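Local structure of histone-lysine N-methyltransferase SETMAR (Homo sapiens, 3BO5) at residues N23-W29 / L124-V130; E144-K148 / A235-I239. The protein methylates a histone H3 lysine through its SET-containing part, using S-adenosyl-L-methionine, and, fused to a mariner transposase, acts in DNA double-strand break repair. The protein carries 2 engineered substitutions. All blocks are in the same frame, centred on the assembly; numbering follows the deposited sequence.

Interaction 1. Residues N23-W29 / L124-V130; sequences NLPVGAW and LQFHFQV. With GOL (glycerol), chain H.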
loop_
_atom_site.group_PDB
_atom_site.type_symbol
_atom_site.label_atom_id
_atom_site.label_comp_id
_atom_site.label_asym_id
_atom_site.label_seq_id
_atom_site.Cartn_x
_atom_site.Cartn_y
_atom_site.Cartn_z
ATOM N N ASN A 23 2.607 2.992 14.563
ATOM C CA ASN A 23 3.551 2.594 15.603
ATOM C C ASN A 23 4.585 3.625 15.909
ATOM O O ASN A 23 5.084 3.675 17.033
ATOM C CB ASN A 23 4.296 1.372 15.162
ATOM C CG ASN A 23 3.425 0.154 15.085
ATOM O OD1 ASN A 23 2.367 0.050 15.789
ATOM N ND2 ASN A 23 3.825 -0.771 14.237
ATOM N N LEU A 24 4.949 4.360 14.845
ATOM C CA LEU A 24 5.969 5.400 14.900
ATOM C C LEU A 24 5.401 6.665 14.304
ATOM O O LEU A 24 4.442 6.630 13.504
ATOM C CB LEU A 24 7.184 4.937 14.127
ATOM C CG LEU A 24 7.856 3.670 14.602
ATOM C CD1 LEU A 24 8.880 3.280 13.640
ATOM C CD2 LEU A 24 8.496 3.870 16.031
ATOM N N PRO A 25 5.911 7.801 14.729
ATOM C CA PRO A 25 5.494 9.073 14.126
ATOM C C PRO A 25 6.034 9.145 12.709
ATOM O O PRO A 25 7.001 8.435 12.373
ATOM C CB PRO A 25 6.254 10.117 14.942
ATOM C CG PRO A 25 6.712 9.352 16.197
ATOM C CD PRO A 25 6.854 7.962 15.852
ATOM N N VAL A 26 5.360 9.966 11.947
ATOM C CA VAL A 26 5.828 10.319 10.592
ATOM C C VAL A 26 6.032 11.850 10.565
ATOM O O VAL A 26 5.117 12.638 10.749
ATOM C CB VAL A 26 4.766 9.932 9.520
ATOM C CG1 VAL A 26 5.275 10.359 8.121
ATOM C CG2 VAL A 26 4.496 8.484 9.545
ATOM N N GLY A 27 7.276 12.291 10.334
ATOM C CA GLY A 27 7.568 13.720 10.376
ATOM C C GLY A 27 7.270 14.385 9.041
ATOM O O GLY A 27 6.908 13.695 8.074
ATOM N N ALA A 28 7.317 15.711 9.027
ATOM C CA ALA A 28 7.130 16.486 7.809
ATOM C C ALA A 28 8.338 17.370 7.634
ATOM O O ALA A 28 8.968 17.808 8.624
ATOM C CB ALA A 28 5.928 17.318 7.855
ATOM N N TRP A 29 8.657 17.636 6.379
ATOM C CA TRP A 29 9.824 18.460 6.064
ATOM C C TRP A 29 9.472 19.226 4.807
ATOM O O TRP A 29 8.987 18.633 3.854
ATOM C CB TRP A 29 10.994 17.571 5.765
ATOM C CG TRP A 29 12.240 18.349 5.500
ATOM C CD1 TRP A 29 12.732 18.793 4.282
ATOM C CD2 TRP A 29 13.114 18.826 6.481
ATOM N NE1 TRP A 29 13.881 19.510 4.475
ATOM C CE2 TRP A 29 14.142 19.546 5.818
ATOM C CE3 TRP A 29 13.145 18.719 7.873
ATOM C CZ2 TRP A 29 15.202 20.138 6.510
ATOM C CZ3 TRP A 29 14.197 19.303 8.545
ATOM C CH2 TRP A 29 15.211 20.000 7.865
ATOM N N LEU A 124 3.766 -0.115 10.944
ATOM C CA LEU A 124 5.017 0.548 10.481
ATOM C C LEU A 124 6.152 0.158 11.364
ATOM O O LEU A 124 5.994 0.102 12.596
ATOM C CB LEU A 124 4.902 2.092 10.521
ATOM C CG LEU A 124 3.755 2.647 9.699
ATOM C CD1 LEU A 124 4.006 4.122 9.539
ATOM C CD2 LEU A 124 3.623 1.998 8.294
ATOM N N GLN A 125 7.312 -0.030 10.747
ATOM C CA GLN A 125 8.525 -0.428 11.519
ATOM C C GLN A 125 9.687 0.497 11.287
ATOM O O GLN A 125 10.801 0.255 11.832
ATOM C CB GLN A 125 8.920 -1.840 11.164
ATOM C CG GLN A 125 7.769 -2.849 11.406
ATOM C CD GLN A 125 7.427 -2.972 12.863
ATOM O OE1 GLN A 125 8.339 -2.936 13.688
ATOM N NE2 GLN A 125 6.185 -3.318 13.180
ATOM N N PHE A 126 9.463 1.519 10.467
ATOM C CA PHE A 126 10.513 2.526 10.171
ATOM C C PHE A 126 9.967 3.916 10.343
ATOM O O PHE A 126 8.763 4.111 10.284
ATOM C CB PHE A 126 11.017 2.346 8.742
ATOM C CG PHE A 126 11.546 0.956 8.465
ATOM C CD1 PHE A 126 12.851 0.630 8.920
ATOM C CD2 PHE A 126 10.764 -0.007 7.832
ATOM C CE1 PHE A 126 13.356 -0.674 8.710
ATOM C CE2 PHE A 126 11.211 -1.267 7.587
ATOM C CZ PHE A 126 12.519 -1.643 8.047
ATOM N N HIS A 127 10.882 4.881 10.514
ATOM C CA HIS A 127 10.512 6.269 10.613
ATOM C C HIS A 127 10.535 6.875 9.211
ATOM O O HIS A 127 11.610 6.953 8.591
ATOM C CB HIS A 127 11.526 6.969 11.518
ATOM C CG HIS A 127 11.416 6.546 12.941
ATOM N ND1 HIS A 127 12.016 5.407 13.422
ATOM C CD2 HIS A 127 10.756 7.109 13.983
ATOM C CE1 HIS A 127 11.740 5.285 14.712
ATOM N NE2 HIS A 127 10.973 6.290 15.074
ATOM N N PHE A 128 9.367 7.329 8.802
ATOM C CA PHE A 128 9.223 7.991 7.525
ATOM C C PHE A 128 9.038 9.445 7.690
ATOM O O PHE A 128 8.848 9.916 8.812
ATOM C CB PHE A 128 7.984 7.433 6.823
ATOM C CG PHE A 128 8.044 5.942 6.683
ATOM C CD1 PHE A 128 9.046 5.325 5.971
ATOM C CD2 PHE A 128 7.021 5.144 7.208
ATOM C CE1 PHE A 128 9.133 3.927 5.846
ATOM C CE2 PHE A 128 7.100 3.737 7.076
ATOM C CZ PHE A 128 8.156 3.128 6.403
ATOM N N GLN A 129 9.080 10.186 6.581
ATOM C CA GLN A 129 8.918 11.641 6.619
ATOM C C GLN A 129 8.228 12.057 5.345
ATOM O O GLN A 129 8.640 11.598 4.249
ATOM C CB GLN A 129 10.298 12.286 6.748
ATOM C CG GLN A 129 10.294 13.751 6.927
ATOM C CD GLN A 129 11.680 14.337 6.737
ATOM O OE1 GLN A 129 12.170 14.443 5.628
ATOM N NE2 GLN A 129 12.351 14.654 7.846
ATOM N N VAL A 130 7.175 12.836 5.500
ATOM C CA VAL A 130 6.504 13.387 4.298
ATOM C C VAL A 130 7.319 14.616 3.988
ATOM O O VAL A 130 7.619 15.457 4.881
ATOM C CB VAL A 130 5.086 13.738 4.621
ATOM C CG1 VAL A 130 4.464 14.469 3.482
ATOM C CG2 VAL A 130 4.334 12.494 4.933
HETATM C C1 GOL H . 6.031 -1.750 17.129
HETATM O O1 GOL H . 6.016 -0.505 17.774
HETATM C C2 GOL H . 4.767 -2.578 17.399
HETATM O O2 GOL H . 3.639 -1.946 18.012
HETATM C C3 GOL H . 4.352 -3.289 16.125
HETATM O O3 GOL H . 5.442 -4.031 15.674
HETATM O O HOH W 1 1.692 1.211 12.465
HETATM O O HOH W 2 7.130 6.489 10.325
HETATM O O HOH W 3 9.394 9.420 11.428
#
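Leu-24 sets its CD1 methyl over one face of the His-127 imidazole, a CH-pi contact 3.8 Å from the ring centroid, and the two side chains cross at about a right angle. With CG anti to its own carbonyl carbon (chi1 -69°), His-127 holds the ring beside Leu-24, where a flat aromatic ring suits the branched end of a leucine; an alanine here would probably leave CD1 and CD2 of Leu-24 without the surface they rest on. Nearby, ND2 of Asn-23 donates to Leu-124 O at 2.9 Å and also to the carbonyl of Lys-122. Farther along, 27-29 runs parallel to 128-130 as an outermost strand of the mixed sheet that continues through 138-142 in the SET domain. Gly-27 N donates to Phe-128 O, Gly-27 O accepts from Val-130 N at 2.7 Å, and Trp-29 N donates to Val-130 O. Before the strands pair, a water bridges Pro-25 O to Phe-126 O and Phe-128 N. Val-26 CG1 meets Val-130 CG2 at 4.0 Å, beta-branched residues backed by Ile-205 and Trp-138. On the face opposite Val-130, the Gln-129 amide plane is turned 13° from the Trp-29 indole plane, and OE1, 3.3 Å from Trp-29 CB, is held by Arg-141 NE.

Interaction 2. Residues E144-K148 / A235-I239; sequences EFIPK and AAKDI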
loop_
_atom_site.group_PDB
_atom_site.type_symbol
_atom_site.label_atom_id
_atom_site.label_comp_id
_atom_site.label_asym_id
_atom_site.label_seq_id
_atom_site.Cartn_x
_atom_site.Cartn_y
_atom_site.Cartn_z
ATOM N N GLU A 144 15.444 6.106 7.558
ATOM C CA GLU A 144 16.384 5.051 7.917
ATOM C C GLU A 144 16.507 3.939 6.923
ATOM O O GLU A 144 15.691 3.793 6.013
ATOM C CB GLU A 144 16.021 4.498 9.258
ATOM C CG GLU A 144 14.644 4.058 9.407
ATOM C CD GLU A 144 14.340 3.618 10.859
ATOM O OE1 GLU A 144 13.332 4.062 11.428
ATOM O OE2 GLU A 144 15.191 2.909 11.469
ATOM N N PHE A 145 17.569 3.141 7.055
ATOM C CA PHE A 145 17.801 2.094 6.121
ATOM C C PHE A 145 16.652 1.081 6.162
ATOM O O PHE A 145 16.273 0.645 7.230
ATOM C CB PHE A 145 19.085 1.355 6.491
ATOM C CG PHE A 145 19.534 0.412 5.453
ATOM C CD1 PHE A 145 20.228 0.866 4.326
ATOM C CD2 PHE A 145 19.332 -0.934 5.605
ATOM C CE1 PHE A 145 20.642 -0.037 3.349
ATOM C CE2 PHE A 145 19.790 -1.849 4.636
ATOM C CZ PHE A 145 20.422 -1.394 3.505
ATOM N N ILE A 146 16.157 0.668 4.995
ATOM C CA ILE A 146 15.189 -0.414 4.933
ATOM C C ILE A 146 15.747 -1.578 4.095
ATOM O O ILE A 146 15.942 -1.455 2.913
ATOM C CB ILE A 146 13.892 0.097 4.279
ATOM C CG1 ILE A 146 13.305 1.246 5.096
ATOM C CG2 ILE A 146 12.841 -1.123 4.220
ATOM C CD1 ILE A 146 12.066 1.910 4.439
ATOM N N PRO A 147 15.965 -2.725 4.719
ATOM C CA PRO A 147 16.404 -3.915 3.987
ATOM C C PRO A 147 15.411 -4.355 2.958
ATOM O O PRO A 147 14.201 -4.325 3.191
ATOM C CB PRO A 147 16.520 -4.991 5.096
ATOM C CG PRO A 147 16.801 -4.177 6.357
ATOM C CD PRO A 147 15.849 -2.967 6.167
ATOM N N LYS A 148 15.925 -4.836 1.844
ATOM C CA LYS A 148 15.132 -5.449 0.784
ATOM C C LYS A 148 14.169 -6.454 1.352
ATOM O O LYS A 148 14.539 -7.310 2.136
ATOM C CB LYS A 148 16.062 -6.188 -0.143
ATOM C CG LYS A 148 15.380 -6.863 -1.303
ATOM C CD LYS A 148 16.392 -7.425 -2.316
ATOM C CE LYS A 148 15.643 -8.105 -3.427
ATOM N NZ LYS A 148 16.530 -8.471 -4.570
ATOM N N ALA A 235 9.748 -3.265 0.439
ATOM C CA ALA A 235 10.934 -2.769 -0.267
ATOM C C ALA A 235 11.384 -3.777 -1.309
ATOM O O ALA A 235 11.595 -4.950 -0.973
ATOM C CB ALA A 235 12.066 -2.532 0.767
ATOM N N ALA A 236 11.561 -3.302 -2.556
ATOM C CA ALA A 236 11.955 -4.173 -3.668
ATOM C C ALA A 236 13.504 -4.327 -3.722
ATOM O O ALA A 236 14.070 -5.178 -4.467
ATOM C CB ALA A 236 11.461 -3.610 -4.953
ATOM N N LYS A 237 14.155 -3.453 -2.993
ATOM C CA LYS A 237 15.633 -3.363 -2.939
ATOM C C LYS A 237 16.012 -2.728 -1.607
ATOM O O LYS A 237 15.140 -2.208 -0.917
ATOM C CB LYS A 237 16.197 -2.563 -4.124
ATOM C CG LYS A 237 15.576 -1.200 -4.311
ATOM C CD LYS A 237 15.775 -0.707 -5.785
ATOM C CE LYS A 237 14.627 -1.078 -6.760
ATOM N NZ LYS A 237 15.075 -0.682 -8.173
ATOM N N ASP A 238 17.279 -2.710 -1.217
ATOM C CA ASP A 238 17.630 -1.962 -0.027
ATOM C C ASP A 238 17.393 -0.465 -0.300
ATOM O O ASP A 238 17.788 0.047 -1.383
ATOM C CB ASP A 238 19.127 -2.124 0.278
ATOM C CG ASP A 238 19.487 -3.490 0.826
ATOM O OD1 ASP A 238 18.604 -4.311 1.216
ATOM O OD2 ASP A 238 20.722 -3.795 0.849
ATOM N N ILE A 239 16.752 0.188 0.633
ATOM C CA ILE A 239 16.445 1.640 0.500
ATOM C C ILE A 239 17.230 2.366 1.595
ATOM O O ILE A 239 17.227 1.970 2.751
ATOM C CB ILE A 239 14.931 1.817 0.736
ATOM C CG1 ILE A 239 14.195 0.983 -0.338
ATOM C CG2 ILE A 239 14.586 3.322 0.723
ATOM C CD1 ILE A 239 12.671 0.893 -0.122
HETATM O O HOH W 4 16.171 -5.923 -6.258
#
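Ile-146 and Ile-239 face each other as a single antiparallel, hydrogen-bonded bridge. Ile-146 N donates to Ile-239 O at 2.8 Å, and Ile-239 N returns a bond to Ile-146 O at 2.9 Å; both are nearly straight. The CA atoms of Phe-145 and Asp-238 make CA-H...O contacts with the same two carbonyls. Beyond the bridge a side chain takes over the pairing: Asp-238 OD1 accepts from Lys-148 N at 2.8 Å, using the lone pair that points away from OD2. A short carboxylate suits this place, since CG beside the backbone N (chi1 -73°) brings OD1 up to the amide that follows Pro-147. Both segments are loops of the SET domain, one joining strand 138-142 to strand 151-160 and the other joining strand 230-235 to strand 244-247, so the bridge binds two connections between the domain's sheets. The Phe-145 ring crosses Asp-238 obliquely, its plane 62° from the carboxylate, with CZ 3.5 Å from Asp-238 CG. With Phe-145 CG anti to its backbone nitrogen (chi1 -170°), the ring is carried toward Asp-238. The buried Ile-146 presents CB to Ile-239 CB and CG2 to Ala-235 CB at 3.8 Å; a small alanine fits here, as its methyl also lies against Pro-147 O. Lys-148 is stretched out fully, laying its methylenes alongside Ala-236 and Lys-237. Its CE comes within 3.5 Å of Ala-236 O, and a water links NZ to that same carbonyl, so the long aliphatic chain packs while its charged end stays hydrated.

How the interactions relate
From the N terminus, 23-29 lies in the pre-SET part and waits for 124-130, so interaction 1 closes a long loop that contains the triangular three-zinc cluster. The chain then runs on through strand 138-142 to 144-148, where interaction 2 opens; its partner 235-239 follows only after the helix 162-169 and several strands. The two loops therefore come in series and neither nest nor cross. They nevertheless touch: Glu-144 OE1 probably accepts a hydrogen bond from His-127 N, and the Phe-126 ring packs on Ile-146. Interaction 1 adds strand 27-29, from the N-terminal part, as an outermost strand of the five-stranded sheet, whereas interaction 2 ties together two loops connecting that sheet with the larger one.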